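Local coordinates for protein transmembrane oligosaccharyl transferase (Archaeoglobus fulgidus, PDB 3WAJ) that belongs to the STT3/AglB family of membrane-embedded oligosaccharyl transferases, joining a helical transmembrane region to a large soluble C-terminal region, at residues L43-I55 against W550-H562. Sequence-based numbering, arbitrary orientation.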
# COMPACT_ATOMS: atom_id res chain seq x y z
N LEU A 43 3.40 -13.40 0.81
CA LEU A 43 2.83 -12.41 1.71
C LEU A 43 1.94 -11.49 0.88
O LEU A 43 2.15 -11.34 -0.32
CB LEU A 43 3.94 -11.59 2.41
CG LEU A 43 4.92 -12.36 3.31
CD1 LEU A 43 6.05 -11.45 3.84
CD2 LEU A 43 4.19 -13.01 4.48
N GLY A 44 0.95 -10.87 1.51
CA GLY A 44 0.02 -10.03 0.79
C GLY A 44 0.56 -8.66 0.44
O GLY A 44 1.59 -8.22 0.98
N GLY A 45 -0.14 -7.99 -0.48
CA GLY A 45 0.06 -6.58 -0.79
C GLY A 45 1.50 -6.12 -0.98
O GLY A 45 2.31 -6.82 -1.60
N ASN A 46 1.82 -4.94 -0.46
CA ASN A 46 3.17 -4.43 -0.53
C ASN A 46 3.79 -4.30 0.87
O ASN A 46 4.91 -4.76 1.10
CB ASN A 46 3.20 -3.05 -1.19
CG ASN A 46 2.45 -3.02 -2.50
OD1 ASN A 46 2.62 -3.89 -3.35
ND2 ASN A 46 1.63 -1.98 -2.68
N ASP A 47 3.07 -3.67 1.78
CA ASP A 47 3.61 -3.39 3.11
C ASP A 47 4.07 -4.61 3.94
O ASP A 47 5.08 -4.51 4.64
CB ASP A 47 2.65 -2.49 3.90
CG ASP A 47 2.55 -1.10 3.31
OD1 ASP A 47 3.50 -0.68 2.59
OD2 ASP A 47 1.52 -0.42 3.56
N PRO A 48 3.36 -5.75 3.85
CA PRO A 48 3.91 -6.93 4.54
C PRO A 48 5.30 -7.32 4.04
O PRO A 48 6.08 -7.86 4.82
CB PRO A 48 2.89 -8.03 4.23
CG PRO A 48 1.59 -7.28 4.01
CD PRO A 48 2.02 -6.02 3.29
N TRP A 49 5.61 -7.06 2.77
CA TRP A 49 6.96 -7.33 2.31
C TRP A 49 8.01 -6.45 2.98
O TRP A 49 9.16 -6.86 3.17
CB TRP A 49 7.05 -7.24 0.78
CG TRP A 49 6.22 -8.33 0.15
CD1 TRP A 49 4.88 -8.30 -0.09
CD2 TRP A 49 6.68 -9.64 -0.25
NE1 TRP A 49 4.47 -9.50 -0.64
CE2 TRP A 49 5.56 -10.34 -0.75
CE3 TRP A 49 7.92 -10.28 -0.24
CZ2 TRP A 49 5.64 -11.65 -1.25
CZ3 TRP A 49 8.00 -11.59 -0.74
CH2 TRP A 49 6.87 -12.26 -1.24
N TYR A 50 7.62 -5.23 3.35
CA TYR A 50 8.55 -4.33 4.00
C TYR A 50 8.74 -4.68 5.48
O TYR A 50 9.86 -4.58 6.00
CB TYR A 50 8.14 -2.86 3.83
CG TYR A 50 9.27 -1.94 4.18
CD1 TYR A 50 10.36 -1.80 3.31
CD2 TYR A 50 9.29 -1.24 5.38
CE1 TYR A 50 11.43 -0.97 3.61
CE2 TYR A 50 10.36 -0.38 5.69
CZ TYR A 50 11.43 -0.26 4.80
OH TYR A 50 12.50 0.55 5.09
N TYR A 51 7.66 -5.09 6.16
CA TYR A 51 7.83 -5.67 7.50
C TYR A 51 8.84 -6.80 7.45
O TYR A 51 9.77 -6.86 8.25
CB TYR A 51 6.50 -6.13 8.12
CG TYR A 51 5.91 -5.02 8.92
CD1 TYR A 51 6.55 -4.57 10.07
CD2 TYR A 51 4.77 -4.35 8.50
CE1 TYR A 51 6.06 -3.49 10.79
CE2 TYR A 51 4.26 -3.29 9.22
CZ TYR A 51 4.90 -2.86 10.35
OH TYR A 51 4.38 -1.80 11.05
N TYR A 52 8.66 -7.68 6.48
CA TYR A 52 9.55 -8.80 6.23
C TYR A 52 10.99 -8.32 6.12
O TYR A 52 11.88 -8.86 6.79
CB TYR A 52 9.07 -9.50 4.96
CG TYR A 52 9.96 -10.55 4.35
CD1 TYR A 52 10.30 -10.47 3.00
CD2 TYR A 52 10.44 -11.63 5.09
CE1 TYR A 52 11.09 -11.43 2.39
CE2 TYR A 52 11.25 -12.61 4.48
CZ TYR A 52 11.56 -12.49 3.13
OH TYR A 52 12.35 -13.42 2.50
N ARG A 53 11.22 -7.30 5.30
CA ARG A 53 12.54 -6.71 5.13
C ARG A 53 13.09 -6.25 6.49
O ARG A 53 14.25 -6.51 6.82
CB ARG A 53 12.48 -5.55 4.12
CG ARG A 53 13.79 -4.76 3.89
CD ARG A 53 14.10 -3.73 5.02
NE ARG A 53 15.32 -2.98 4.71
CZ ARG A 53 16.54 -3.49 4.79
NH1 ARG A 53 16.72 -4.73 5.23
NH2 ARG A 53 17.59 -2.76 4.46
N LEU A 54 12.25 -5.56 7.26
CA LEU A 54 12.67 -5.05 8.56
C LEU A 54 12.94 -6.17 9.56
O LEU A 54 13.94 -6.14 10.28
CB LEU A 54 11.64 -4.07 9.12
CG LEU A 54 11.45 -2.75 8.37
CD1 LEU A 54 10.37 -1.89 9.10
CD2 LEU A 54 12.77 -2.01 8.25
N ILE A 55 12.04 -7.15 9.63
CA ILE A 55 12.16 -8.23 10.61
C ILE A 55 13.44 -9.06 10.39
O ILE A 55 14.16 -9.39 11.32
CB ILE A 55 10.88 -9.09 10.63
CG1 ILE A 55 9.74 -8.32 11.29
CG2 ILE A 55 11.11 -10.42 11.38
CD1 ILE A 55 8.34 -8.91 11.07
N TRP A 550 7.56 1.73 -11.24
CA TRP A 550 6.50 2.50 -10.61
C TRP A 550 6.58 2.33 -9.08
O TRP A 550 7.17 1.35 -8.60
CB TRP A 550 5.13 2.07 -11.17
CG TRP A 550 3.97 2.98 -10.81
CD1 TRP A 550 2.73 2.60 -10.42
CD2 TRP A 550 3.96 4.43 -10.83
NE1 TRP A 550 1.94 3.70 -10.18
CE2 TRP A 550 2.67 4.83 -10.42
CE3 TRP A 550 4.91 5.41 -11.14
CZ2 TRP A 550 2.29 6.18 -10.33
CZ3 TRP A 550 4.54 6.75 -11.03
CH2 TRP A 550 3.24 7.12 -10.63
N TRP A 551 6.03 3.26 -8.31
CA TRP A 551 6.27 3.27 -6.86
C TRP A 551 5.62 2.09 -6.13
O TRP A 551 6.12 1.67 -5.09
CB TRP A 551 5.85 4.59 -6.23
CG TRP A 551 4.39 4.94 -6.38
CD1 TRP A 551 3.83 5.69 -7.38
CD2 TRP A 551 3.32 4.61 -5.48
NE1 TRP A 551 2.48 5.83 -7.17
CE2 TRP A 551 2.13 5.18 -6.02
CE3 TRP A 551 3.24 3.88 -4.29
CZ2 TRP A 551 0.88 5.05 -5.38
CZ3 TRP A 551 2.00 3.75 -3.66
CH2 TRP A 551 0.83 4.33 -4.21
N ASP A 552 4.52 1.57 -6.68
CA ASP A 552 3.81 0.40 -6.12
C ASP A 552 4.74 -0.76 -5.78
O ASP A 552 4.53 -1.46 -4.79
CB ASP A 552 2.79 -0.13 -7.14
CG ASP A 552 1.65 0.81 -7.36
OD1 ASP A 552 1.63 1.92 -6.78
OD2 ASP A 552 0.77 0.42 -8.14
N TYR A 553 5.75 -0.95 -6.63
CA TYR A 553 6.56 -2.16 -6.69
C TYR A 553 7.82 -2.13 -5.81
O TYR A 553 8.54 -3.13 -5.72
CB TYR A 553 6.90 -2.46 -8.18
CG TYR A 553 5.64 -2.51 -9.02
CD1 TYR A 553 4.63 -3.43 -8.71
CD2 TYR A 553 5.43 -1.64 -10.09
CE1 TYR A 553 3.45 -3.50 -9.45
CE2 TYR A 553 4.23 -1.71 -10.85
CZ TYR A 553 3.24 -2.64 -10.51
OH TYR A 553 2.03 -2.72 -11.21
N GLY A 554 8.07 -0.99 -5.16
CA GLY A 554 9.29 -0.76 -4.40
C GLY A 554 9.60 -1.81 -3.34
O GLY A 554 10.74 -2.30 -3.22
N HIS A 555 8.58 -2.16 -2.56
CA HIS A 555 8.76 -3.15 -1.50
C HIS A 555 9.15 -4.54 -2.04
O HIS A 555 10.04 -5.20 -1.47
CB HIS A 555 7.55 -3.18 -0.55
CG HIS A 555 7.42 -1.93 0.27
ND1 HIS A 555 8.45 -1.03 0.43
CD2 HIS A 555 6.37 -1.44 0.98
CE1 HIS A 555 8.04 -0.03 1.20
NE2 HIS A 555 6.79 -0.26 1.55
N TRP A 556 8.51 -4.97 -3.13
CA TRP A 556 8.88 -6.24 -3.77
C TRP A 556 10.31 -6.24 -4.29
O TRP A 556 11.04 -7.22 -4.12
CB TRP A 556 7.93 -6.56 -4.94
CG TRP A 556 6.50 -6.70 -4.55
CD1 TRP A 556 5.99 -6.82 -3.28
CD2 TRP A 556 5.38 -6.75 -5.45
NE1 TRP A 556 4.61 -6.95 -3.34
CE2 TRP A 556 4.22 -6.90 -4.66
CE3 TRP A 556 5.25 -6.68 -6.84
CZ2 TRP A 556 2.94 -6.97 -5.22
CZ3 TRP A 556 3.98 -6.75 -7.39
CH2 TRP A 556 2.84 -6.87 -6.59
N ILE A 557 10.70 -5.15 -4.95
CA ILE A 557 12.03 -5.05 -5.53
C ILE A 557 13.06 -5.19 -4.43
O ILE A 557 14.02 -5.96 -4.56
CB ILE A 557 12.23 -3.71 -6.28
CG1 ILE A 557 11.41 -3.70 -7.58
CG2 ILE A 557 13.70 -3.50 -6.63
CD1 ILE A 557 11.50 -2.40 -8.36
N GLU A 558 12.86 -4.48 -3.34
CA GLU A 558 13.76 -4.56 -2.20
C GLU A 558 13.73 -5.92 -1.49
O GLU A 558 14.78 -6.51 -1.24
CB GLU A 558 13.43 -3.47 -1.20
CG GLU A 558 14.30 -3.51 0.04
CD GLU A 558 14.07 -2.29 0.94
OE1 GLU A 558 13.07 -1.57 0.70
OE2 GLU A 558 14.88 -2.05 1.86
N ALA A 559 12.55 -6.42 -1.15
CA ALA A 559 12.46 -7.66 -0.38
C ALA A 559 12.77 -8.92 -1.21
O ALA A 559 13.25 -9.90 -0.67
CB ALA A 559 11.10 -7.78 0.31
N VAL A 560 12.52 -8.87 -2.52
CA VAL A 560 12.68 -10.07 -3.34
C VAL A 560 13.93 -10.03 -4.21
O VAL A 560 14.67 -11.01 -4.30
CB VAL A 560 11.43 -10.38 -4.21
CG1 VAL A 560 11.65 -11.65 -5.02
CG2 VAL A 560 10.19 -10.55 -3.32
N ALA A 561 14.18 -8.90 -4.86
CA ALA A 561 15.36 -8.77 -5.69
C ALA A 561 16.61 -8.41 -4.88
O ALA A 561 17.73 -8.54 -5.39
CB ALA A 561 15.13 -7.75 -6.79
N HIS A 562 16.42 -7.95 -3.64
CA HIS A 562 17.50 -7.33 -2.86
C HIS A 562 18.25 -6.30 -3.72
O HIS A 562 19.48 -6.28 -3.74
CB HIS A 562 18.49 -8.39 -2.33
CG HIS A 562 17.99 -9.19 -1.17
ND1 HIS A 562 18.73 -10.20 -0.58
CD2 HIS A 562 16.82 -9.14 -0.48
CE1 HIS A 562 18.04 -10.72 0.41
NE2 HIS A 562 16.88 -10.09 0.50
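Trp49 and Trp556 meet edge to face, and tracing Trp49 outward illustrates how one aromatic side chain can join two distant parts of a chain. Its CB packs 4.1 Å from Ala559 CB. Beyond it, chi1 of -66° puts CG beside the backbone N, turning the indole back toward the loop that precedes its own helix. CG and CD1 then receive the pyrrole edge of Trp556, with Trp49 CD1 3.5 Å from Trp556 NE1 in a T-shaped pair whose planes stand 74° apart. Trp49 NE1 donates to Leu43 O at 3.0 Å, from above the carbonyl plane, while Leu43 CB lies over the face opposite Trp556. On the benzo side, CE3 passes near Ala559 CB and Trp49 CZ3 reaches Val560 CG2 at 3.5 Å.

The indole N-H of Trp556 is used too: NE1 gives a fairly straight bond to Gly45 O (2.9 Å, 153° at the hydrogen), with the acceptor in its ring plane. Trp556 lies just after Trp550-Gly554, the WWDYG signature of STT3 proteins, and the contact sets the helix that follows the signature against the N-terminal, membrane-region part of the fold, where Asp47 joins Asp161 and His163 at the zinc ion. Asp47 OD1 also lies at the edge of the His555 ring, 3.4 Å from its CD2. Over one face of that imidazole sits Tyr50 CB, 3.6 Å from His555 CD2, and the Tyr50 ring continues as an offset stack.

One turn further along helix 47-60, Arg53, bent at chi2, forms a buried salt bridge through NE to Glu558 OE2 at 3.0 Å; NE is shared with Asp69, whose OD2 also accepts a hydrogen bond from Tyr50 OH, and the other guanidinium nitrogens bond to Tyr524 O and Tyr528 OH.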